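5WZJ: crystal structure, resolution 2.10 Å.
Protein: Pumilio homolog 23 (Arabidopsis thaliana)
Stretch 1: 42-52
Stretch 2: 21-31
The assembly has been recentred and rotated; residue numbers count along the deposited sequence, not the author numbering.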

# COMPACT_ATOMS: atom_id res chain seq x y z
N VAL A 42 30.55 9.79 -22.10
CA VAL A 42 31.01 10.93 -22.87
C VAL A 42 30.21 11.08 -24.17
O VAL A 42 29.81 12.18 -24.54
CB VAL A 42 32.52 10.80 -23.14
CG1 VAL A 42 33.01 11.94 -24.04
CG2 VAL A 42 33.30 10.79 -21.82
N ILE A 43 29.97 9.97 -24.87
CA ILE A 43 29.16 10.01 -26.09
C ILE A 43 27.73 10.48 -25.78
O ILE A 43 27.16 11.29 -26.52
CB ILE A 43 29.16 8.63 -26.78
CG1 ILE A 43 30.54 8.31 -27.36
CG2 ILE A 43 28.07 8.56 -27.85
CD1 ILE A 43 30.66 6.89 -27.89
N CYS A 44 27.14 9.97 -24.70
CA CYS A 44 25.82 10.44 -24.30
C CYS A 44 25.79 11.96 -24.16
O CYS A 44 24.87 12.62 -24.64
CB CYS A 44 25.38 9.76 -23.00
SG CYS A 44 24.89 8.03 -23.14
N GLY A 45 26.83 12.53 -23.55
CA GLY A 45 26.87 13.97 -23.37
C GLY A 45 27.06 14.73 -24.67
O GLY A 45 26.41 15.75 -24.90
N ASN A 46 27.94 14.24 -25.55
CA ASN A 46 28.08 14.87 -26.86
C ASN A 46 26.77 14.84 -27.63
O ASN A 46 26.40 15.82 -28.28
CB ASN A 46 29.17 14.17 -27.67
CG ASN A 46 30.55 14.34 -27.05
OD1 ASN A 46 30.76 15.20 -26.20
ND2 ASN A 46 31.50 13.52 -27.50
N ALA A 47 26.05 13.71 -27.57
CA ALA A 47 24.82 13.61 -28.33
C ALA A 47 23.76 14.56 -27.80
O ALA A 47 22.99 15.12 -28.58
CB ALA A 47 24.32 12.16 -28.32
N LEU A 48 23.72 14.78 -26.48
CA LEU A 48 22.78 15.76 -25.93
C LEU A 48 23.00 17.14 -26.54
O LEU A 48 22.02 17.87 -26.77
CB LEU A 48 22.90 15.81 -24.41
CG LEU A 48 22.31 14.61 -23.67
CD1 LEU A 48 22.54 14.73 -22.16
CD2 LEU A 48 20.82 14.46 -23.98
N GLU A 49 24.25 17.50 -26.84
CA GLU A 49 24.50 18.79 -27.47
C GLU A 49 23.79 18.92 -28.80
O GLU A 49 23.39 20.02 -29.18
CB GLU A 49 26.01 19.01 -27.65
CG GLU A 49 26.74 19.33 -26.36
CD GLU A 49 28.24 19.52 -26.56
OE1 GLU A 49 28.66 19.90 -27.68
OE2 GLU A 49 29.00 19.29 -25.60
N GLU A 50 23.59 17.81 -29.51
CA GLU A 50 22.90 17.86 -30.79
C GLU A 50 21.40 18.12 -30.64
O GLU A 50 20.72 18.26 -31.66
CB GLU A 50 23.13 16.57 -31.57
CG GLU A 50 24.59 16.36 -31.91
CD GLU A 50 25.16 17.52 -32.69
OE1 GLU A 50 24.50 17.98 -33.66
OE2 GLU A 50 26.27 17.99 -32.34
N THR A 51 20.87 18.17 -29.42
CA THR A 51 19.47 18.55 -29.24
C THR A 51 19.28 20.04 -29.02
O THR A 51 18.13 20.49 -28.94
CB THR A 51 18.85 17.79 -28.06
OG1 THR A 51 19.45 18.22 -26.83
CG2 THR A 51 19.04 16.28 -28.21
N ARG A 52 20.35 20.83 -28.92
CA ARG A 52 20.20 22.24 -28.56
C ARG A 52 19.38 22.97 -29.62
O ARG A 52 19.56 22.78 -30.82
CB ARG A 52 21.57 22.89 -28.38
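Stretch 2, residues 21-31: KYFSEIANLFD

In Pumilio homolog 23 the helix of stretch 2 packs antiparallel on that of stretch 1. Stretch 2 is helical throughout, continuing a helix that begins earlier in the chain, with i to i+4 hydrogen bonds from Glu25 N to Lys21 O (2.9 Å) through Asp31 N to Ala27 O (3.0 Å). It runs almost opposite to the helix of stretch 1: the N-to-C directions differ by 169° and the axes come no closer than 11.3 Å. Side chains from both stretches fill the space between them, and the backbones are nearest where stretch 1 has a small residue, with Ala47 CA 7.7 Å from Phe23 CA. Because the directions oppose, the early residues of stretch 2 meet the C-terminal part of stretch 1 and the late ones meet its beginning. The contact buries 423 Å², both sides summed, and no hydrogen bond crosses it.

Lys21 stays out of reach. Tyr22 points toward stretch 1 with chi1 t (175°), which lays its ring along Ala47 and Glu50. Tyr22 OH lies 3.3 Å from Ala47 CA and 3.6 Å from Ala47 CB; Tyr22 CE2 is 3.5 Å from Glu50 CG, so the aliphatic part of the glutamate lies against the ring at an oblique angle. Phe23 has its CA-to-CB bond sideways, but chi1 m (-72°) brings the end of the ring nearer. Its CZ reaches Thr51 CG2 at 3.9 Å and Glu50 CB at 4.0 Å, while Phe23 CE1 lies 3.9 Å from Ala47 O. The ring thus meets residues of the type I turn from Glu49 to Arg52, as well as Ala47. Thr51 OG1 donates a hydrogen bond to Leu48 O (2.6 Å), satisfying the hydroxyl within its own stretch while the methyl group CG2 faces the phenylalanine.

Ser24 and Glu25 make no contact. One turn beyond Tyr22, Ile26 points toward stretch 1 and places its CD1 4.0 Å from Ile43 CG2. Ala27 and Asn28 are again out of reach, as the helical periodicity turns them off the interface. Leu29, chi1 t (-175°), extends its CD2 to 4.0 Å from Ile43 CD1. Phe30, chi1 m (-67°), points toward stretch 1 and has the largest area covered among the stretch 2 residues, narrowly ahead of Phe23. Phe30 CZ lies 3.7 Å from Ile43 CG2, and Phe30 CE2 lies 3.5 Å from Cys44 SG; the sulfur is 4.5 Å from the centroid of the Phe30 ring and 62° off the ring normal, an oblique sulfur-aromatic contact. Ile43 therefore serves as a common apolar partner for Ile26, Leu29 and Phe30, and it gives up more surface to this contact than any other residue of the two stretches. Asp31, poorly ordered, does not reach stretch 1.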

# COMPACT_ATOMS: atom_id res chain seq x y z
N LYS A 21 19.22 9.78 -38.64
CA LYS A 21 20.36 8.88 -38.78
C LYS A 21 21.34 9.06 -37.63
O LYS A 21 21.84 8.08 -37.07
CB LYS A 21 21.05 9.09 -40.13
CG LYS A 21 22.22 8.15 -40.37
CD LYS A 21 22.32 7.74 -41.84
CE LYS A 21 23.42 6.70 -42.06
NZ LYS A 21 23.25 5.49 -41.17
N TYR A 22 21.59 10.32 -37.23
CA TYR A 22 22.55 10.56 -36.16
C TYR A 22 22.13 9.84 -34.88
O TYR A 22 22.92 9.08 -34.30
CB TYR A 22 22.70 12.06 -35.90
CG TYR A 22 23.60 12.34 -34.70
CD1 TYR A 22 24.98 12.17 -34.79
CD2 TYR A 22 23.06 12.72 -33.48
CE1 TYR A 22 25.81 12.41 -33.69
CE2 TYR A 22 23.87 12.95 -32.38
CZ TYR A 22 25.24 12.80 -32.48
OH TYR A 22 26.03 13.04 -31.38
N PHE A 23 20.89 10.04 -34.43
CA PHE A 23 20.48 9.44 -33.16
C PHE A 23 20.31 7.94 -33.27
O PHE A 23 20.58 7.21 -32.30
CB PHE A 23 19.21 10.13 -32.64
CG PHE A 23 19.47 11.51 -32.14
CD1 PHE A 23 20.10 11.70 -30.92
CD2 PHE A 23 19.14 12.62 -32.90
CE1 PHE A 23 20.37 12.97 -30.47
CE2 PHE A 23 19.41 13.89 -32.44
CZ PHE A 23 20.02 14.06 -31.22
N SER A 24 19.88 7.44 -34.42
CA SER A 24 19.76 5.99 -34.59
C SER A 24 21.14 5.33 -34.57
O SER A 24 21.30 4.22 -34.04
CB SER A 24 19.04 5.67 -35.89
OG SER A 24 19.02 4.27 -36.11
N GLU A 25 22.14 5.99 -35.14
CA GLU A 25 23.48 5.42 -35.14
C GLU A 25 24.08 5.43 -33.74
O GLU A 25 24.78 4.49 -33.35
CB GLU A 25 24.36 6.19 -36.13
CG GLU A 25 24.19 5.70 -37.56
CD GLU A 25 24.74 4.29 -37.74
OE1 GLU A 25 24.01 3.30 -37.46
OE2 GLU A 25 25.92 4.16 -38.12
N ILE A 26 23.79 6.47 -32.96
CA ILE A 26 24.16 6.46 -31.55
C ILE A 26 23.53 5.27 -30.84
O ILE A 26 24.19 4.53 -30.10
CB ILE A 26 23.76 7.79 -30.88
CG1 ILE A 26 24.53 8.96 -31.50
CG2 ILE A 26 24.01 7.73 -29.39
CD1 ILE A 26 26.00 8.90 -31.23
N ALA A 27 22.23 5.06 -31.06
CA ALA A 27 21.53 3.97 -30.38
C ALA A 27 22.13 2.62 -30.74
O ALA A 27 22.40 1.79 -29.86
CB ALA A 27 20.04 4.02 -30.73
N ASN A 28 22.36 2.37 -32.04
CA ASN A 28 22.97 1.11 -32.45
C ASN A 28 24.36 0.95 -31.85
O ASN A 28 24.77 -0.15 -31.47
CB ASN A 28 23.05 0.98 -33.97
CG ASN A 28 23.71 -0.34 -34.41
OD1 ASN A 28 23.04 -1.37 -34.56
ND2 ASN A 28 25.04 -0.31 -34.59
N LEU A 29 25.12 2.05 -31.76
CA LEU A 29 26.43 1.99 -31.15
C LEU A 29 26.36 1.49 -29.71
O LEU A 29 27.26 0.79 -29.25
CB LEU A 29 27.10 3.37 -31.21
CG LEU A 29 28.55 3.49 -30.71
CD1 LEU A 29 29.47 2.51 -31.41
CD2 LEU A 29 29.04 4.91 -30.92
N PHE A 30 25.29 1.83 -28.98
CA PHE A 30 25.15 1.33 -27.61
C PHE A 30 24.63 -0.10 -27.57
O PHE A 30 25.00 -0.86 -26.66
CB PHE A 30 24.25 2.25 -26.79
CG PHE A 30 24.83 3.61 -26.55
CD1 PHE A 30 26.18 3.86 -26.77
CD2 PHE A 30 24.03 4.65 -26.10
CE1 PHE A 30 26.71 5.12 -26.55
CE2 PHE A 30 24.56 5.91 -25.88
CZ PHE A 30 25.90 6.14 -26.10
N ASP A 31 23.77 -0.49 -28.52
CA ASP A 31 23.32 -1.88 -28.58
C ASP A 31 24.49 -2.84 -28.76
O ASP A 31 24.50 -3.94 -28.19
CB ASP A 31 22.29 -2.06 -29.70
CG ASP A 31 21.02 -1.28 -29.44
OD1 ASP A 31 20.77 -0.90 -28.27
OD2 ASP A 31 20.26 -1.06 -30.40